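Local coordinates for protein CsuE (Acinetobacter baumannii, PDB 6FJY) that is the tip adhesin subunit of archaic chaperone-usher Csu pili, held here by its chaperone CsuC before assembly, and probably serves attachment and biofilm formation, at residues P201-M206 with V284-I289; Y216-N221 with D254-G259; T241-D246 with G300-T305; F248-N253 with E261-L266. All blocks are in the same frame, centred on the assembly; numbering follows the deposited sequence.

Contact 1: P201-M206 with V284-I289; sequences PVQSSM and VFTTKI
Residues 202-206 and 284-289 run antiparallel as neighbouring strands in the Ig-like beta-sandwich of the Spore Coat Protein U domain, twisted so that their directions differ by 140°. V202 and T287 form a hydrogen-bonded pair, as do S204 and F285. Of the four backbone bonds, S204 N to F285 O is the shortest at 2.8 Å and comes nearly along the C=O axis; its return bond, from F285 N, reaches S204 O from well above the carbonyl plane.

The side chain of F285 dominates one face. Its CG sits in the crowded position between backbone N and carbonyl carbon (chi1 68°), which folds the ring back over the partner strand: S204 CA lies over one ring face, and F285 CZ reaches S204 CB at 3.8 Å. M206 crosses the ring at about a right angle, its CG 3.9 Å from F285 CE1, while its sulfur makes an oblique Met-aromatic contact. V188 of strand 188-189 and I247 also pack on F285, extending this apolar cluster.

On the opposite face, Q203 has CG anti to its backbone N (chi1 -167°) and runs out extended, obliquely across V284. T286 OG1 is hydrogen-bonded to N250 O, in the turn after strand 242-249. Farther out, the V284 methyl CG1 touches Q203 CG at 3.5 Å and Q203 OE1 at 3.4 Å.

Contact 2: Y216-N221 with D254-G259; sequences YYVSLN and DRWGSG
Strand 217-220 meets the irregular loop 254-259 through a single backbone hydrogen bond, L220 N to G257 O at 3.0 Å, nearly straight at the hydrogen (168°) but approaching well above the carbonyl plane. The CA atoms of S219 and G257 add C-H...O contacts, to G257 O and L220 O. The main side chain is W256, whose CG is anti to its backbone N (chi1 -168°), which brings the NE1 edge of the indole to the strand. Its NE1 gives a long but straight bond to V218 O, 3.2 Å, with the acceptor in the indole plane and the donor above the carbonyl plane. Burial of this N-H is paid for by a strand carbonyl, and the bond helps fix the rotation of the ring. In the beta-sandwich of this domain the indole is buried, with M206 of strand 202-210 packed on it and W263 edge-to-face. L220 lies over one indole face: its CG stands 3.8 Å above the centroid of the five-membered ring, and its CD1 reaches W256 CD2 at 3.6 Å. V218 crosses obliquely, bringing its methyl CG1 to within 3.5 Å of W256 CZ2. Beyond G257, S219 CB and S258 CB meet at 4.0 Å.

Contact 3: T241-D246 with G300-T305; sequences TFLKYD and GTYQDT
Two tyrosine rings carry this contact. The Y302 ring has L243 CB over one face, displaced toward the rim and 3.8 Å from Y302 CD2, a CH-pi contact, while T241 CB and F242 N lie at its edge. T241 turns its methyl to the tip of the ring, with T241 CG2 3.3 Å from Y302 OH. The Y245 ring is met at its edge, near its plane, by D304. Y245 CG occupies the crowded position between backbone N and carbonyl carbon (chi1 75°), which sends the phenol toward strand 302-305. There Y245 OH donates to D304 OD2 at 2.9 Å, using the anti lone pair of that oxygen, with ring and carboxylate planes 77° apart. The other carboxylate oxygen, OD1, accepts from the backbone N of L224, so both oxygens of this buried acid are engaged and its negative charge is probably steadied. The short strand segments cross at 54°, 7.6 Å apart at closest approach, and meet through side chains. Strand 233-236 pairs with both strands, its M234 touching both tyrosines, and Q303 to T305 pair in parallel with a strand of the CsuC chain, which continues the sheet, consistent with donor-strand complementation by the chaperone.

Contact 4: F248-N253 with E261-L266; sequences FKNSSN and ERWSSL
K249 O is gripped by two donors, the backbone N of S252 at 3.0 Å and the hydroxyl S252 OG at 2.7 Å. The first closes a type II' turn from K249 to S252; the second comes from above the carbonyl plane and ties the turn further. N250, at the turn's second position with positive phi (50°), places its own side chain against W263.

K249 itself carries the contact. With CG anti to the carbonyl carbon (chi1 -51°) and the chain extended beyond, it lies over one face of the W263 indole: CB stands 3.9 Å from W263 CZ3 in a CH-pi contact, and CD passes 4.1 Å above the ring plane. At the far end K249 NZ bonds to R262 O at 3.1 Å, from above the plane of that carbonyl; its cation-pi attraction to W263 is at most weak, because the ammonium stands 5.1 Å from the centroid of the five-membered ring. N250 comes to the ring's edge, OD1 3.7 Å from W263 CH2, with its amide almost perpendicular to the indole. W263 also meets the ring of Y283 edge-to-face. At the surface of the Ig-like beta-sandwich, a type II' turn thus leads out of strand 242-249, its K249 joined to the returning segment by the W263 face and R262 O.

How the contacts relate
All four contacts belong to the Spore Coat Protein U domain and share several elements: strand 242-249 serves contacts 3 and 4 and pairs with strand 279-289 of contact 1. Contacts 2 and 3 are buried, contact 1 is partly so, and contact 4 lies at the surface. Their chemistry follows: regular backbone pairing in contact 1, indole packing with a satisfied N-H in contact 2, a tyrosine-carboxylate bond across the interior in contact 3, and a lysine over an indole in contact 4. W256 bridges contacts 1 and 2 by touching M206 and F285, strand 217-220 of contact 2 pairs with strand 263-264 of contact 4, and the R255-D246 salt bridge joins contact 2 to contact 3.

Contact 1: P201-M206 with V284-I289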
loop_
_atom_site.group_PDB
_atom_site.type_symbol
_atom_site.label_atom_id
_atom_site.label_comp_id
_atom_site.label_asym_id
_atom_site.label_seq_id
_atom_site.Cartn_x
_atom_site.Cartn_y
_atom_site.Cartn_z
ATOM N N PRO D 201 -30.398 -0.787 -26.068
ATOM C CA PRO D 201 -29.516 -0.442 -24.952
ATOM C C PRO D 201 -29.113 -1.690 -24.180
ATOM O O PRO D 201 -29.785 -2.723 -24.203
ATOM C CB PRO D 201 -30.366 0.504 -24.093
ATOM C CG PRO D 201 -31.778 0.227 -24.491
ATOM C CD PRO D 201 -31.737 -0.189 -25.930
ATOM N N VAL D 202 -27.976 -1.579 -23.504
ATOM C CA VAL D 202 -27.351 -2.686 -22.789
ATOM C C VAL D 202 -27.181 -2.273 -21.332
ATOM O O VAL D 202 -26.545 -1.251 -21.039
ATOM C CB VAL D 202 -25.990 -3.066 -23.401
ATOM C CG1 VAL D 202 -25.359 -4.233 -22.651
ATOM C CG2 VAL D 202 -26.118 -3.355 -24.892
ATOM N N GLN D 203 -27.740 -3.064 -20.421
ATOM C CA GLN D 203 -27.484 -2.902 -18.997
ATOM C C GLN D 203 -26.332 -3.837 -18.627
ATOM O O GLN D 203 -26.434 -5.057 -18.797
ATOM C CB GLN D 203 -28.741 -3.192 -18.179
ATOM C CG GLN D 203 -28.645 -2.745 -16.716
ATOM C CD GLN D 203 -29.910 -3.024 -15.908
ATOM O OE1 GLN D 203 -29.891 -3.803 -14.952
ATOM N NE2 GLN D 203 -31.006 -2.376 -16.281
ATOM N N SER D 204 -25.224 -3.256 -18.155
ATOM C CA SER D 204 -24.092 -4.027 -17.650
ATOM C C SER D 204 -23.743 -3.582 -16.235
ATOM O O SER D 204 -24.565 -2.961 -15.554
ATOM C CB SER D 204 -22.878 -3.887 -18.577
ATOM O OG SER D 204 -21.776 -4.646 -18.113
ATOM N N SER D 205 -22.532 -3.894 -15.779
ATOM C CA SER D 205 -22.135 -3.549 -14.425
ATOM C C SER D 205 -20.616 -3.555 -14.311
ATOM O O SER D 205 -19.910 -4.158 -15.124
ATOM C CB SER D 205 -22.759 -4.509 -13.401
ATOM O OG SER D 205 -22.244 -5.827 -13.510
ATOM N N MET D 206 -20.129 -2.850 -13.290
ATOM C CA MET D 206 -18.737 -2.884 -12.867
ATOM C C MET D 206 -18.681 -3.395 -11.435
ATOM O O MET D 206 -19.624 -3.215 -10.657
ATOM C CB MET D 206 -18.084 -1.492 -12.957
ATOM C CG MET D 206 -17.910 -0.976 -14.367
ATOM S SD MET D 206 -17.377 0.722 -14.410
ATOM C CE MET D 206 -16.252 0.644 -13.075
ATOM N N VAL D 284 -24.349 -0.905 -11.522
ATOM C CA VAL D 284 -25.159 -1.188 -12.696
ATOM C C VAL D 284 -25.254 0.077 -13.532
ATOM O O VAL D 284 -25.356 1.191 -13.002
ATOM C CB VAL D 284 -26.549 -1.715 -12.285
ATOM C CG1 VAL D 284 -27.450 -1.903 -13.504
ATOM C CG2 VAL D 284 -26.396 -3.025 -11.542
ATOM N N PHE D 285 -25.194 -0.088 -14.850
ATOM C CA PHE D 285 -25.202 1.054 -15.746
ATOM C C PHE D 285 -25.750 0.630 -17.097
ATOM O O PHE D 285 -25.738 -0.551 -17.461
ATOM C CB PHE D 285 -23.804 1.678 -15.888
ATOM C CG PHE D 285 -22.798 0.809 -16.600
ATOM C CD1 PHE D 285 -22.033 -0.111 -15.895
ATOM C CD2 PHE D 285 -22.585 0.945 -17.967
ATOM C CE1 PHE D 285 -21.094 -0.895 -16.545
ATOM C CE2 PHE D 285 -21.647 0.164 -18.622
ATOM C CZ PHE D 285 -20.904 -0.760 -17.914
ATOM N N THR D 286 -26.238 1.621 -17.836
ATOM C CA THR D 286 -26.901 1.397 -19.108
ATOM C C THR D 286 -26.202 2.210 -20.177
ATOM O O THR D 286 -25.986 3.415 -20.004
ATOM C CB THR D 286 -28.377 1.777 -19.033
ATOM O OG1 THR D 286 -29.034 0.931 -18.082
ATOM C CG2 THR D 286 -29.024 1.599 -20.381
ATOM N N THR D 287 -25.838 1.544 -21.265
ATOM C CA THR D 287 -25.182 2.160 -22.411
ATOM C C THR D 287 -26.223 2.276 -23.523
ATOM O O THR D 287 -26.699 1.259 -24.040
ATOM C CB THR D 287 -23.977 1.327 -22.852
ATOM O OG1 THR D 287 -23.179 0.996 -21.708
ATOM C CG2 THR D 287 -23.126 2.091 -23.841
ATOM N N LYS D 288 -26.592 3.507 -23.867
ATOM C CA LYS D 288 -27.629 3.785 -24.854
ATOM C C LYS D 288 -27.042 4.493 -26.069
ATOM O O LYS D 288 -26.019 5.177 -25.981
ATOM C CB LYS D 288 -28.745 4.662 -24.266
ATOM C CG LYS D 288 -29.463 4.110 -23.050
ATOM C CD LYS D 288 -30.336 5.194 -22.393
ATOM C CE LYS D 288 -30.982 4.688 -21.088
ATOM N NZ LYS D 288 -31.759 5.738 -20.364
ATOM N N ILE D 289 -27.725 4.337 -27.204
ATOM C CA ILE D 289 -27.411 5.048 -28.440
ATOM C C ILE D 289 -28.252 6.322 -28.510
ATOM O O ILE D 289 -29.300 6.446 -27.869
ATOM C CB ILE D 289 -27.655 4.143 -29.673
ATOM C CG1 ILE D 289 -26.910 2.818 -29.526
ATOM C CG2 ILE D 289 -27.219 4.826 -30.962
ATOM C CD1 ILE D 289 -25.435 2.898 -29.855
#

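Contact 2: Y216-N221 with D254-G259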
loop_
_atom_site.group_PDB
_atom_site.type_symbol
_atom_site.label_atom_id
_atom_site.label_comp_id
_atom_site.label_asym_id
_atom_site.label_seq_id
_atom_site.Cartn_x
_atom_site.Cartn_y
_atom_site.Cartn_z
ATOM N N TYR D 216 -13.841 5.663 -2.182
ATOM C CA TYR D 216 -13.333 6.093 -3.475
ATOM C C TYR D 216 -14.477 6.658 -4.287
ATOM O O TYR D 216 -15.653 6.423 -3.994
ATOM C CB TYR D 216 -12.678 4.950 -4.252
ATOM C CG TYR D 216 -13.600 3.772 -4.415
ATOM C CD1 TYR D 216 -13.632 2.772 -3.453
ATOM C CD2 TYR D 216 -14.452 3.662 -5.511
ATOM C CE1 TYR D 216 -14.466 1.693 -3.571
ATOM C CE2 TYR D 216 -15.302 2.574 -5.638
ATOM C CZ TYR D 216 -15.296 1.592 -4.659
ATOM O OH TYR D 216 -16.127 0.511 -4.746
ATOM N N TYR D 217 -14.102 7.406 -5.315
ATOM C CA TYR D 217 -15.013 7.879 -6.340
ATOM C C TYR D 217 -14.694 7.177 -7.654
ATOM O O TYR D 217 -13.526 6.909 -7.962
ATOM C CB TYR D 217 -14.901 9.394 -6.518
ATOM C CG TYR D 217 -15.417 10.214 -5.347
ATOM C CD1 TYR D 217 -16.782 10.399 -5.148
ATOM C CD2 TYR D 217 -14.539 10.830 -4.458
ATOM C CE1 TYR D 217 -17.258 11.159 -4.086
ATOM C CE2 TYR D 217 -15.008 11.593 -3.390
ATOM C CZ TYR D 217 -16.368 11.750 -3.215
ATOM O OH TYR D 217 -16.842 12.498 -2.175
ATOM N N VAL D 218 -15.740 6.871 -8.417
ATOM C CA VAL D 218 -15.624 6.263 -9.735
ATOM C C VAL D 218 -16.124 7.273 -10.752
ATOM O O VAL D 218 -17.285 7.692 -10.703
ATOM C CB VAL D 218 -16.420 4.953 -9.837
ATOM C CG1 VAL D 218 -16.041 4.213 -11.095
ATOM C CG2 VAL D 218 -16.185 4.085 -8.630
ATOM N N SER D 219 -15.258 7.654 -11.682
ATOM C CA SER D 219 -15.626 8.569 -12.752
ATOM C C SER D 219 -15.355 7.924 -14.108
ATOM O O SER D 219 -14.512 7.026 -14.248
ATOM C CB SER D 219 -14.868 9.890 -12.644
ATOM O OG SER D 219 -15.204 10.569 -11.450
ATOM N N LEU D 220 -16.087 8.400 -15.111
ATOM C CA LEU D 220 -15.914 7.963 -16.492
ATOM C C LEU D 220 -15.678 9.186 -17.363
ATOM O O LEU D 220 -16.399 10.183 -17.251
ATOM C CB LEU D 220 -17.132 7.179 -17.004
ATOM C CG LEU D 220 -17.558 5.888 -16.288
ATOM C CD1 LEU D 220 -18.698 5.244 -17.051
ATOM C CD2 LEU D 220 -16.413 4.909 -16.127
ATOM N N ASN D 221 -14.660 9.111 -18.216
ATOM C CA ASN D 221 -14.349 10.202 -19.126
ATOM C C ASN D 221 -15.360 10.200 -20.272
ATOM O O ASN D 221 -16.388 9.517 -20.225
ATOM C CB ASN D 221 -12.905 10.091 -19.610
ATOM C CG ASN D 221 -12.715 9.010 -20.661
ATOM O OD1 ASN D 221 -13.461 8.036 -20.722
ATOM N ND2 ASN D 221 -11.704 9.182 -21.490
ATOM N N ASP D 254 -29.579 9.746 -14.860
ATOM C CA ASP D 254 -28.403 10.414 -14.319
ATOM C C ASP D 254 -27.183 10.006 -15.133
ATOM O O ASP D 254 -26.893 8.813 -15.275
ATOM C CB ASP D 254 -28.210 10.060 -12.850
ATOM C CG ASP D 254 -29.142 10.829 -11.945
ATOM O OD1 ASP D 254 -29.858 11.716 -12.453
ATOM O OD2 ASP D 254 -29.157 10.540 -10.727
ATOM N N ARG D 255 -26.468 10.981 -15.678
ATOM C CA ARG D 255 -25.290 10.671 -16.473
ATOM C C ARG D 255 -24.114 10.281 -15.568
ATOM O O ARG D 255 -23.877 10.908 -14.535
ATOM C CB ARG D 255 -24.919 11.868 -17.344
ATOM C CG ARG D 255 -23.980 11.482 -18.435
ATOM C CD ARG D 255 -23.612 12.645 -19.325
ATOM N NE ARG D 255 -22.690 12.212 -20.371
ATOM C CZ ARG D 255 -21.380 12.422 -20.336
ATOM N NH1 ARG D 255 -20.850 13.079 -19.317
ATOM N NH2 ARG D 255 -20.602 11.990 -21.320
ATOM N N TRP D 256 -23.392 9.224 -15.957
ATOM C CA TRP D 256 -22.172 8.775 -15.278
ATOM C C TRP D 256 -20.990 9.344 -16.047
ATOM O O TRP D 256 -20.630 8.844 -17.112
ATOM C CB TRP D 256 -22.098 7.252 -15.210
ATOM C CG TRP D 256 -21.063 6.721 -14.312
ATOM C CD1 TRP D 256 -20.197 7.444 -13.540
ATOM C CD2 TRP D 256 -20.779 5.343 -14.059
ATOM N NE1 TRP D 256 -19.393 6.595 -12.819
ATOM C CE2 TRP D 256 -19.731 5.300 -13.121
ATOM C CE3 TRP D 256 -21.313 4.143 -14.534
ATOM C CZ2 TRP D 256 -19.194 4.102 -12.656
ATOM C CZ3 TRP D 256 -20.784 2.946 -14.061
ATOM C CH2 TRP D 256 -19.735 2.938 -13.131
ATOM N N GLY D 257 -20.412 10.415 -15.514
ATOM C CA GLY D 257 -19.250 11.063 -16.089
ATOM C C GLY D 257 -18.236 11.337 -14.999
ATOM O O GLY D 257 -17.980 10.502 -14.132
ATOM N N SER D 258 -17.664 12.534 -15.040
ATOM C CA SER D 258 -16.727 13.006 -14.031
ATOM C C SER D 258 -17.307 14.229 -13.326
ATOM O O SER D 258 -18.453 14.627 -13.555
ATOM C CB SER D 258 -15.365 13.331 -14.651
ATOM O OG SER D 258 -15.470 14.379 -15.595
ATOM N N GLY D 259 -16.489 14.819 -12.459
ATOM C CA GLY D 259 -16.893 15.960 -11.663
ATOM C C GLY D 259 -18.164 15.722 -10.879
ATOM O O GLY D 259 -18.203 14.896 -9.964
#

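Contact 3: T241-D246 with G300-T305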
loop_
_atom_site.group_PDB
_atom_site.type_symbol
_atom_site.label_atom_id
_atom_site.label_comp_id
_atom_site.label_asym_id
_atom_site.label_seq_id
_atom_site.Cartn_x
_atom_site.Cartn_y
_atom_site.Cartn_z
ATOM N N THR D 241 -16.779 7.777 -39.535
ATOM C CA THR D 241 -18.144 7.775 -39.041
ATOM C C THR D 241 -18.148 7.684 -37.521
ATOM O O THR D 241 -17.261 7.081 -36.909
ATOM C CB THR D 241 -18.928 6.601 -39.624
ATOM O OG1 THR D 241 -18.506 6.364 -40.972
ATOM C CG2 THR D 241 -20.415 6.901 -39.610
ATOM N N PHE D 242 -19.163 8.285 -36.914
ATOM C CA PHE D 242 -19.317 8.282 -35.469
ATOM C C PHE D 242 -20.728 7.868 -35.093
ATOM O O PHE D 242 -21.701 8.276 -35.736
ATOM C CB PHE D 242 -19.010 9.653 -34.876
ATOM C CG PHE D 242 -17.574 10.054 -35.005
ATOM C CD1 PHE D 242 -16.611 9.484 -34.192
ATOM C CD2 PHE D 242 -17.186 11.000 -35.936
ATOM C CE1 PHE D 242 -15.291 9.849 -34.304
ATOM C CE2 PHE D 242 -15.863 11.369 -36.049
ATOM C CZ PHE D 242 -14.916 10.793 -35.230
ATOM N N LEU D 243 -20.827 7.060 -34.042
ATOM C CA LEU D 243 -22.099 6.627 -33.468
ATOM C C LEU D 243 -22.163 7.159 -32.037
ATOM O O LEU D 243 -21.508 6.620 -31.139
ATOM C CB LEU D 243 -22.217 5.110 -33.514
ATOM C CG LEU D 243 -23.471 4.533 -32.869
ATOM C CD1 LEU D 243 -24.699 5.211 -33.437
ATOM C CD2 LEU D 243 -23.520 3.034 -33.106
ATOM N N LYS D 244 -22.939 8.222 -31.831
ATOM C CA LYS D 244 -23.005 8.867 -30.527
ATOM C C LYS D 244 -23.709 7.970 -29.516
ATOM O O LYS D 244 -24.644 7.242 -29.856
ATOM C CB LYS D 244 -23.734 10.206 -30.636
ATOM C CG LYS D 244 -23.031 11.232 -31.515
ATOM C CD LYS D 244 -23.899 12.460 -31.762
ATOM C CE LYS D 244 -23.210 13.429 -32.717
ATOM N NZ LYS D 244 -24.046 14.621 -33.035
ATOM N N TYR D 245 -23.263 8.031 -28.261
ATOM C CA TYR D 245 -23.864 7.228 -27.207
ATOM C C TYR D 245 -23.658 7.921 -25.864
ATOM O O TYR D 245 -23.014 8.969 -25.771
ATOM C CB TYR D 245 -23.277 5.812 -27.205
ATOM C CG TYR D 245 -21.882 5.749 -26.637
ATOM C CD1 TYR D 245 -20.778 6.016 -27.431
ATOM C CD2 TYR D 245 -21.669 5.431 -25.300
ATOM C CE1 TYR D 245 -19.499 5.963 -26.911
ATOM C CE2 TYR D 245 -20.398 5.378 -24.773
ATOM C CZ TYR D 245 -19.317 5.646 -25.580
ATOM O OH TYR D 245 -18.049 5.597 -25.058
ATOM N N ASP D 246 -24.218 7.323 -24.814
ATOM C CA ASP D 246 -23.900 7.742 -23.454
ATOM C C ASP D 246 -24.072 6.546 -22.525
ATOM O O ASP D 246 -24.490 5.460 -22.938
ATOM C CB ASP D 246 -24.762 8.932 -23.007
ATOM C CG ASP D 246 -23.993 9.928 -22.134
ATOM O OD1 ASP D 246 -23.477 9.525 -21.073
ATOM O OD2 ASP D 246 -23.899 11.117 -22.508
ATOM N N GLY D 300 -21.973 -0.456 -39.282
ATOM C CA GLY D 300 -20.949 -1.483 -39.215
ATOM C C GLY D 300 -20.467 -1.805 -37.811
ATOM O O GLY D 300 -21.246 -2.242 -36.963
ATOM N N THR D 301 -19.173 -1.590 -37.570
ATOM C CA THR D 301 -18.538 -1.879 -36.289
ATOM C C THR D 301 -17.912 -0.604 -35.745
ATOM O O THR D 301 -16.985 -0.051 -36.348
ATOM C CB THR D 301 -17.486 -2.986 -36.420
ATOM O OG1 THR D 301 -16.622 -2.969 -35.277
ATOM C CG2 THR D 301 -16.659 -2.817 -37.685
ATOM N N TYR D 302 -18.413 -0.144 -34.606
ATOM C CA TYR D 302 -17.973 1.099 -33.993
ATOM C C TYR D 302 -17.440 0.826 -32.594
ATOM O O TYR D 302 -17.946 -0.042 -31.876
ATOM C CB TYR D 302 -19.119 2.114 -33.918
ATOM C CG TYR D 302 -19.661 2.563 -35.253
ATOM C CD1 TYR D 302 -20.477 1.733 -36.008
ATOM C CD2 TYR D 302 -19.376 3.827 -35.747
ATOM C CE1 TYR D 302 -20.979 2.142 -37.223
ATOM C CE2 TYR D 302 -19.875 4.246 -36.961
ATOM C CZ TYR D 302 -20.677 3.399 -37.695
ATOM O OH TYR D 302 -21.179 3.804 -38.906
ATOM N N GLN D 303 -16.420 1.585 -32.204
ATOM C CA GLN D 303 -15.741 1.330 -30.946
ATOM C C GLN D 303 -15.377 2.633 -30.254
ATOM O O GLN D 303 -15.206 3.675 -30.893
ATOM C CB GLN D 303 -14.479 0.494 -31.154
ATOM C CG GLN D 303 -14.761 -0.956 -31.467
ATOM C CD GLN D 303 -13.493 -1.751 -31.654
ATOM O OE1 GLN D 303 -12.392 -1.201 -31.616
ATOM N NE2 GLN D 303 -13.637 -3.055 -31.855
ATOM N N ASP D 304 -15.269 2.550 -28.927
ATOM C CA ASP D 304 -14.729 3.627 -28.110
ATOM C C ASP D 304 -14.111 3.020 -26.861
ATOM O O ASP D 304 -14.421 1.892 -26.472
ATOM C CB ASP D 304 -15.801 4.654 -27.726
ATOM C CG ASP D 304 -15.198 5.985 -27.287
ATOM O OD1 ASP D 304 -14.003 6.229 -27.590
ATOM O OD2 ASP D 304 -15.914 6.776 -26.634
ATOM N N THR D 305 -13.239 3.785 -26.220
ATOM C CA THR D 305 -12.605 3.343 -24.983
ATOM C C THR D 305 -12.800 4.421 -23.923
ATOM O O THR D 305 -12.306 5.544 -24.071
ATOM C CB THR D 305 -11.125 3.035 -25.205
ATOM O OG1 THR D 305 -10.994 2.163 -26.333
ATOM C CG2 THR D 305 -10.544 2.347 -23.990
#

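Contact 4: F248-N253 with E261-L266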
loop_
_atom_site.group_PDB
_atom_site.type_symbol
_atom_site.label_atom_id
_atom_site.label_comp_id
_atom_site.label_asym_id
_atom_site.label_seq_id
_atom_site.Cartn_x
_atom_site.Cartn_y
_atom_site.Cartn_z
ATOM N N PHE D 248 -25.466 5.502 -18.479
ATOM C CA PHE D 248 -26.377 5.976 -17.449
ATOM C C PHE D 248 -26.328 5.068 -16.230
ATOM O O PHE D 248 -26.288 3.843 -16.364
ATOM C CB PHE D 248 -27.803 6.090 -18.010
ATOM C CG PHE D 248 -27.923 7.115 -19.100
ATOM C CD1 PHE D 248 -27.875 6.748 -20.434
ATOM C CD2 PHE D 248 -28.027 8.458 -18.786
ATOM C CE1 PHE D 248 -27.957 7.703 -21.434
ATOM C CE2 PHE D 248 -28.112 9.416 -19.775
ATOM C CZ PHE D 248 -28.077 9.039 -21.099
ATOM N N LYS D 249 -26.345 5.685 -15.043
ATOM C CA LYS D 249 -26.359 4.941 -13.786
ATOM C C LYS D 249 -27.646 4.133 -13.668
ATOM O O LYS D 249 -28.735 4.647 -13.934
ATOM C CB LYS D 249 -26.239 5.894 -12.593
ATOM C CG LYS D 249 -25.086 6.909 -12.633
ATOM C CD LYS D 249 -25.038 7.720 -11.328
ATOM C CE LYS D 249 -24.222 9.000 -11.482
ATOM N NZ LYS D 249 -24.207 9.839 -10.233
ATOM N N ASN D 250 -27.512 2.863 -13.278
ATOM C CA ASN D 250 -28.635 1.935 -13.054
ATOM C C ASN D 250 -29.547 1.986 -14.281
ATOM O O ASN D 250 -29.042 1.916 -15.410
ATOM C CB ASN D 250 -29.300 2.266 -11.722
ATOM C CG ASN D 250 -28.330 2.207 -10.544
ATOM O OD1 ASN D 250 -27.643 1.204 -10.323
ATOM N ND2 ASN D 250 -28.264 3.298 -9.790
ATOM N N SER D 251 -30.868 2.098 -14.115
ATOM C CA SER D 251 -31.799 2.228 -15.234
ATOM C C SER D 251 -32.353 3.644 -15.358
ATOM O O SER D 251 -33.474 3.833 -15.831
ATOM C CB SER D 251 -32.956 1.238 -15.098
ATOM O OG SER D 251 -32.508 -0.108 -15.101
ATOM N N SER D 252 -31.583 4.647 -14.939
ATOM C CA SER D 252 -32.073 6.011 -14.780
ATOM C C SER D 252 -31.522 6.924 -15.875
ATOM O O SER D 252 -30.965 6.467 -16.877
ATOM C CB SER D 252 -31.723 6.533 -13.378
ATOM O OG SER D 252 -30.322 6.651 -13.201
ATOM N N ASN D 253 -31.694 8.232 -15.677
ATOM C CA ASN D 253 -31.230 9.255 -16.605
ATOM C C ASN D 253 -30.035 10.033 -16.076
ATOM O O ASN D 253 -29.539 10.922 -16.772
ATOM C CB ASN D 253 -32.363 10.242 -16.929
ATOM C CG ASN D 253 -33.448 9.636 -17.800
ATOM O OD1 ASN D 253 -33.204 8.702 -18.562
ATOM N ND2 ASN D 253 -34.658 10.178 -17.695
ATOM N N GLU D 261 -20.813 14.326 -11.947
ATOM C CA GLU D 261 -21.472 13.112 -12.417
ATOM C C GLU D 261 -20.765 11.842 -11.959
ATOM O O GLU D 261 -21.063 10.757 -12.472
ATOM C CB GLU D 261 -21.572 13.119 -13.942
ATOM C CG GLU D 261 -22.433 14.227 -14.505
ATOM C CD GLU D 261 -22.374 14.276 -16.013
ATOM O OE1 GLU D 261 -21.525 13.569 -16.596
ATOM O OE2 GLU D 261 -23.173 15.018 -16.616
ATOM N N ARG D 262 -19.838 11.951 -11.008
ATOM C CA ARG D 262 -19.120 10.791 -10.506
ATOM C C ARG D 262 -20.047 9.936 -9.646
ATOM O O ARG D 262 -21.235 10.231 -9.464
ATOM C CB ARG D 262 -17.890 11.229 -9.720
ATOM C CG ARG D 262 -18.205 12.100 -8.522
ATOM C CD ARG D 262 -16.946 12.659 -7.878
ATOM N NE ARG D 262 -17.267 13.549 -6.762
ATOM C CZ ARG D 262 -16.365 14.193 -6.028
ATOM N NH1 ARG D 262 -15.069 14.050 -6.283
ATOM N NH2 ARG D 262 -16.761 14.977 -5.038
ATOM N N TRP D 263 -19.490 8.851 -9.111
ATOM C CA TRP D 263 -20.267 7.875 -8.354
ATOM C C TRP D 263 -19.410 7.428 -7.183
ATOM O O TRP D 263 -18.356 6.818 -7.382
ATOM C CB TRP D 263 -20.659 6.695 -9.239
ATOM C CG TRP D 263 -21.842 5.914 -8.775
ATOM C CD1 TRP D 263 -22.423 5.961 -7.549
ATOM C CD2 TRP D 263 -22.597 4.965 -9.543
ATOM N NE1 TRP D 263 -23.495 5.100 -7.495
ATOM C CE2 TRP D 263 -23.624 4.473 -8.706
ATOM C CE3 TRP D 263 -22.500 4.480 -10.851
ATOM C CZ2 TRP D 263 -24.555 3.518 -9.136
ATOM C CZ3 TRP D 263 -23.422 3.523 -11.280
ATOM C CH2 TRP D 263 -24.437 3.056 -10.425
ATOM N N SER D 264 -19.850 7.743 -5.968
ATOM C CA SER D 264 -19.083 7.396 -4.786
ATOM C C SER D 264 -19.444 5.993 -4.327
ATOM O O SER D 264 -20.529 5.488 -4.615
ATOM C CB SER D 264 -19.336 8.395 -3.656
ATOM O OG SER D 264 -20.595 8.173 -3.058
ATOM N N SER D 265 -18.502 5.361 -3.614
ATOM C CA SER D 265 -18.741 4.113 -2.886
ATOM C C SER D 265 -20.103 4.136 -2.191
ATOM O O SER D 265 -20.185 4.186 -0.960
ATOM C CB SER D 265 -17.639 3.878 -1.853
ATOM O OG SER D 265 -16.400 4.415 -2.270
ATOM N N LEU D 266 -21.175 4.126 -2.991
ATOM C CA LEU D 266 -22.567 4.214 -2.552
ATOM C C LEU D 266 -23.342 3.095 -3.240
ATOM O O LEU D 266 -23.895 2.214 -2.577
ATOM C CB LEU D 266 -23.146 5.593 -2.888
ATOM C CG LEU D 266 -24.654 5.883 -2.907
ATOM C CD1 LEU D 266 -24.922 7.277 -2.344
ATOM C CD2 LEU D 266 -25.222 5.777 -4.317
#